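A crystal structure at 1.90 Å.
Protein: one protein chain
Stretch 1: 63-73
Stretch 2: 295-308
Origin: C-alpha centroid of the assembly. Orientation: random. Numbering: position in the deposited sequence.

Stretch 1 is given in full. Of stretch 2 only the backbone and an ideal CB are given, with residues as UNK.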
# COMPACT_ATOMS: atom_id res chain seq x y z
N ASP B 63 19.03 -22.69 23.14
CA ASP B 63 18.15 -23.08 22.03
C ASP B 63 17.87 -21.83 21.15
O ASP B 63 18.18 -20.70 21.55
CB ASP B 63 16.85 -23.73 22.53
CG ASP B 63 16.03 -22.82 23.44
OD1 ASP B 63 16.28 -21.64 23.58
OD2 ASP B 63 15.06 -23.29 24.05
N ILE B 64 17.28 -22.06 19.99
CA ILE B 64 16.98 -20.98 19.02
C ILE B 64 16.09 -19.86 19.60
O ILE B 64 16.41 -18.67 19.47
CB ILE B 64 16.43 -21.54 17.69
CG1 ILE B 64 17.39 -22.59 17.16
CG2 ILE B 64 16.43 -20.45 16.62
CD1 ILE B 64 16.75 -23.44 16.08
N LEU B 65 15.03 -20.22 20.29
CA LEU B 65 14.20 -19.18 20.88
C LEU B 65 14.89 -18.29 21.87
O LEU B 65 14.69 -17.05 21.83
CB LEU B 65 12.90 -19.72 21.51
CG LEU B 65 11.77 -19.87 20.50
CD1 LEU B 65 10.72 -20.82 21.07
CD2 LEU B 65 11.15 -18.50 20.11
N THR B 66 15.67 -18.89 22.79
CA THR B 66 16.39 -18.10 23.76
C THR B 66 17.40 -17.19 23.03
O THR B 66 17.59 -16.03 23.42
CB THR B 66 17.14 -18.99 24.78
OG1 THR B 66 16.19 -19.83 25.44
CG2 THR B 66 17.80 -18.12 25.81
N THR B 67 18.06 -17.77 22.03
CA THR B 67 19.10 -17.04 21.31
C THR B 67 18.45 -15.82 20.62
O THR B 67 18.95 -14.70 20.75
CB THR B 67 19.73 -17.93 20.21
OG1 THR B 67 20.51 -18.97 20.81
CG2 THR B 67 20.65 -17.10 19.25
N ILE B 68 17.34 -16.04 19.88
CA ILE B 68 16.73 -14.90 19.16
C ILE B 68 16.18 -13.83 20.13
O ILE B 68 16.19 -12.63 19.83
CB ILE B 68 15.70 -15.30 18.05
CG1 ILE B 68 14.48 -15.99 18.59
CG2 ILE B 68 16.39 -16.12 16.94
CD1 ILE B 68 13.34 -15.02 18.86
N LYS B 69 15.70 -14.28 21.30
CA LYS B 69 15.15 -13.32 22.27
C LYS B 69 16.25 -12.42 22.78
O LYS B 69 16.05 -11.21 22.97
CB LYS B 69 14.44 -14.05 23.43
CG LYS B 69 13.73 -13.17 24.45
CD LYS B 69 12.65 -12.27 23.83
CE LYS B 69 11.77 -11.67 24.92
NZ LYS B 69 10.69 -10.84 24.28
N ILE B 70 17.44 -12.99 23.02
CA ILE B 70 18.55 -12.15 23.50
C ILE B 70 18.98 -11.19 22.37
O ILE B 70 19.25 -10.00 22.60
CB ILE B 70 19.74 -13.04 23.92
CG1 ILE B 70 19.41 -13.71 25.27
CG2 ILE B 70 21.07 -12.25 23.98
CD1 ILE B 70 20.30 -14.96 25.47
N ILE B 71 19.02 -11.70 21.15
CA ILE B 71 19.45 -10.86 20.02
C ILE B 71 18.45 -9.68 19.85
O ILE B 71 18.84 -8.54 19.58
CB ILE B 71 19.55 -11.70 18.72
CG1 ILE B 71 20.72 -12.71 18.85
CG2 ILE B 71 19.76 -10.80 17.50
CD1 ILE B 71 20.81 -13.69 17.69
N GLU B 72 17.16 -10.00 19.97
CA GLU B 72 16.12 -8.96 19.89
C GLU B 72 16.38 -7.91 20.93
O GLU B 72 16.31 -6.70 20.62
CB GLU B 72 14.75 -9.57 20.14
CG GLU B 72 13.62 -8.56 20.09
CD GLU B 72 12.28 -9.16 20.54
OE1 GLU B 72 12.17 -10.41 20.66
OE2 GLU B 72 11.34 -8.37 20.80
N GLY B 73 16.67 -8.35 22.17
CA GLY B 73 16.98 -7.40 23.25
C GLY B 73 18.15 -6.51 22.89
O GLY B 73 18.13 -5.27 23.11
N UNK B 295 5.54 -8.89 13.05
CA UNK B 295 6.91 -9.34 12.66
C UNK B 295 7.55 -10.15 13.81
O UNK B 295 8.19 -11.21 13.55
CB UNK B 295 7.79 -8.14 12.31
N UNK B 296 7.34 -9.70 15.05
CA UNK B 296 7.88 -10.37 16.25
C UNK B 296 7.28 -11.77 16.40
O UNK B 296 8.00 -12.73 16.69
CB UNK B 296 7.60 -9.54 17.50
N UNK B 297 5.96 -11.90 16.27
CA UNK B 297 5.32 -13.21 16.35
C UNK B 297 5.83 -14.14 15.22
O UNK B 297 5.95 -15.34 15.44
CB UNK B 297 3.80 -13.06 16.27
N UNK B 298 6.00 -13.61 14.01
CA UNK B 298 6.51 -14.38 12.89
C UNK B 298 7.91 -14.88 13.15
O UNK B 298 8.21 -16.00 12.77
CB UNK B 298 6.49 -13.54 11.61
N UNK B 299 8.72 -14.05 13.80
CA UNK B 299 10.09 -14.44 14.20
C UNK B 299 10.03 -15.59 15.21
O UNK B 299 10.73 -16.60 15.06
CB UNK B 299 10.84 -13.25 14.80
N UNK B 300 9.22 -15.41 16.26
CA UNK B 300 9.07 -16.42 17.33
C UNK B 300 8.59 -17.75 16.74
O UNK B 300 9.13 -18.80 17.04
CB UNK B 300 8.09 -15.93 18.40
N UNK B 301 7.61 -17.66 15.83
CA UNK B 301 7.11 -18.83 15.18
C UNK B 301 8.20 -19.51 14.32
O UNK B 301 8.34 -20.76 14.42
CB UNK B 301 5.90 -18.46 14.33
N UNK B 302 8.96 -18.74 13.52
CA UNK B 302 10.01 -19.31 12.69
C UNK B 302 11.07 -19.96 13.59
O UNK B 302 11.50 -21.08 13.27
CB UNK B 302 10.64 -18.24 11.79
N UNK B 303 11.46 -19.29 14.69
CA UNK B 303 12.48 -19.84 15.59
C UNK B 303 11.98 -21.13 16.25
O UNK B 303 12.71 -22.11 16.35
CB UNK B 303 12.86 -18.81 16.66
N UNK B 304 10.73 -21.13 16.70
CA UNK B 304 10.15 -22.34 17.28
C UNK B 304 10.10 -23.46 16.27
O UNK B 304 10.42 -24.61 16.58
CB UNK B 304 8.74 -22.06 17.82
N UNK B 305 9.66 -23.15 15.06
CA UNK B 305 9.50 -24.17 14.06
C UNK B 305 10.86 -24.78 13.65
O UNK B 305 10.96 -26.00 13.39
CB UNK B 305 8.78 -23.59 12.84
N UNK B 306 11.89 -23.92 13.59
CA UNK B 306 13.25 -24.36 13.27
C UNK B 306 13.76 -25.37 14.31
O UNK B 306 14.57 -26.21 13.97
CB UNK B 306 14.19 -23.16 13.20
N UNK B 307 13.28 -25.27 15.54
CA UNK B 307 13.61 -26.24 16.59
C UNK B 307 12.82 -27.57 16.48
O UNK B 307 13.04 -28.43 17.31
CB UNK B 307 13.35 -25.61 17.96
N UNK B 308 11.91 -27.72 15.52
CA UNK B 308 11.02 -28.90 15.42
C UNK B 308 11.41 -29.95 14.38
O UNK B 308 10.73 -30.97 14.23
CB UNK B 308 9.60 -28.42 15.10

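Stretch 2 is helical from 295 to 306 and runs nearly antiparallel to helix 64-73, at 149°, with the axes 8.9 Å apart at their closest. Its two ends therefore meet different parts of stretch 1: the first turns face Glu72, the last ones Ile64.

Positions 295, 297 and 298 have no atom of stretch 1 within 5.5 Å of the ideal CB, so stretch 1 leaves them open to any helix-compatible residue. They are Ala295, Leu297 and Met298.

At 296 the CA-to-CB bond points sideways, but Glu72 OE2 lies 5.1 Å from the ideal CB. A long donor, Arg, Lys or Gln, could reach it. Arg296 does: Arg296 NE donates to Glu72 OE2 at 2.8 Å in a salt bridge, and a water accepts from NH2 and donates to OE2.

Position 299 points toward stretch 1, with Ile68 CD1 5.1 Å from the ideal CB. A medium-sized apolar residue, Leu, Ile, Val or Met, would fill that gap. Leu299 brings CD2 to 3.9 Å from Ile68 CD1.

Position 300 starts sideways, near Leu65 CD2, while Lys69 and Glu72 offer a donor and an acceptor farther along. A side chain with an apolar stem and a polar tip is wanted; Tyr or a long polar chain might serve. Tyr300 sits as a knob among Leu65, Ile68, Lys69 and Glu72. Ile68 CD1 meets its ring edge, 3.4 Å from CD1 of Tyr300. At the tip, Tyr300 OH accepts from Lys69 NZ at 3.0 Å and donates to Glu72 OE1 at 2.5 Å.

At 303 the backbones come close, with CA 5.6 Å from CA of Leu65. The ideal CB already lies 3.8 to 3.9 Å from Ile68 CG1, Leu65 CD2 and Ile64 CG2, so a small residue, Ala, Gly or Ser, suits. The methyl of Ala303 touches all three.

Position 304 points away overall, yet its CB can touch Leu65 CD1; many side chains would do. Trp304 CB lies 4.0 Å from Leu65 CD1.

At 306 Ile64 CD1 lies 3.9 Å from the ideal CB, favouring an aliphatic start. Lys306 packs CG 3.7 Å from Ile64 CD1, then leads its end away.

Beyond the helix, 307 points toward the start of helix 64-73, where a small polar residue could join its free amides through water. Ser307 OG binds two waters, which accept from Ile64 N and Leu65 N.

Positions 301, 302, 305 and 308 are unconstrained by stretch 1; they hold Tyr301, Ala302, Gln305 and Gln308.

Stretch 2, residues 295-308: ARLMLYYAAWQKSQ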
# COMPACT_ATOMS: atom_id res chain seq x y z
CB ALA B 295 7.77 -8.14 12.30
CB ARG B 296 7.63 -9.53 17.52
CG ARG B 296 8.14 -10.20 18.77
CD ARG B 296 7.92 -9.38 20.01
NE ARG B 296 8.70 -8.15 20.02
CZ ARG B 296 8.18 -6.93 20.08
NH1 ARG B 296 6.86 -6.75 20.12
NH2 ARG B 296 8.98 -5.88 20.16
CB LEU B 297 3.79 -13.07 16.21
CG LEU B 297 3.15 -12.42 17.50
CD1 LEU B 297 1.67 -12.05 17.29
CD2 LEU B 297 3.27 -13.35 18.72
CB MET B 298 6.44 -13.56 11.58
CG MET B 298 4.96 -13.37 11.28
SD MET B 298 4.76 -12.36 9.82
CE MET B 298 5.18 -13.51 8.53
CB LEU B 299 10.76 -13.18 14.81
CG LEU B 299 12.10 -13.39 15.54
CD1 LEU B 299 13.18 -13.87 14.54
CD2 LEU B 299 12.52 -12.15 16.36
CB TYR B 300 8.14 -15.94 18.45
CG TYR B 300 8.66 -14.77 19.26
CD1 TYR B 300 10.01 -14.30 19.09
CD2 TYR B 300 7.82 -14.10 20.15
CE1 TYR B 300 10.47 -13.23 19.84
CE2 TYR B 300 8.28 -13.02 20.92
CZ TYR B 300 9.60 -12.58 20.73
OH TYR B 300 10.05 -11.53 21.46
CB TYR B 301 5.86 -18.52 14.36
CG TYR B 301 5.34 -19.73 13.65
CD1 TYR B 301 4.85 -20.84 14.37
CD2 TYR B 301 5.37 -19.80 12.24
CE1 TYR B 301 4.37 -21.97 13.70
CE2 TYR B 301 4.88 -20.94 11.57
CZ TYR B 301 4.38 -22.00 12.31
OH TYR B 301 3.93 -23.11 11.63
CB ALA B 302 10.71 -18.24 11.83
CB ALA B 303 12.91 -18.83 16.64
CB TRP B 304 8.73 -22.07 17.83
CG TRP B 304 8.05 -23.34 18.28
CD1 TRP B 304 8.17 -23.94 19.50
CD2 TRP B 304 7.17 -24.15 17.51
NE1 TRP B 304 7.41 -25.09 19.53
CE2 TRP B 304 6.78 -25.24 18.33
CE3 TRP B 304 6.65 -24.05 16.21
CZ2 TRP B 304 5.90 -26.24 17.89
CZ3 TRP B 304 5.76 -25.06 15.77
CH2 TRP B 304 5.40 -26.13 16.63
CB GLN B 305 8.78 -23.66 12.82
CG GLN B 305 7.89 -24.73 12.25
CD GLN B 305 7.42 -24.44 10.86
OE1 GLN B 305 8.12 -23.78 10.06
NE2 GLN B 305 6.24 -24.92 10.55
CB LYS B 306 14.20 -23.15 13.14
CG LYS B 306 15.54 -23.52 12.54
CD LYS B 306 16.39 -22.26 12.24
CE LYS B 306 17.87 -22.65 12.10
NZ LYS B 306 18.04 -23.68 11.05
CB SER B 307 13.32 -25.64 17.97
OG SER B 307 14.01 -24.41 18.15
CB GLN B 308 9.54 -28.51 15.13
CG GLN B 308 8.91 -27.53 16.12
CD GLN B 308 9.16 -27.91 17.57
OE1 GLN B 308 8.72 -28.96 18.02
NE2 GLN B 308 9.83 -27.04 18.32
O HOH W 1 16.66 -25.03 19.52
O HOH W 2 14.00 -22.87 20.40
O HOH W 3 11.77 -5.75 20.75
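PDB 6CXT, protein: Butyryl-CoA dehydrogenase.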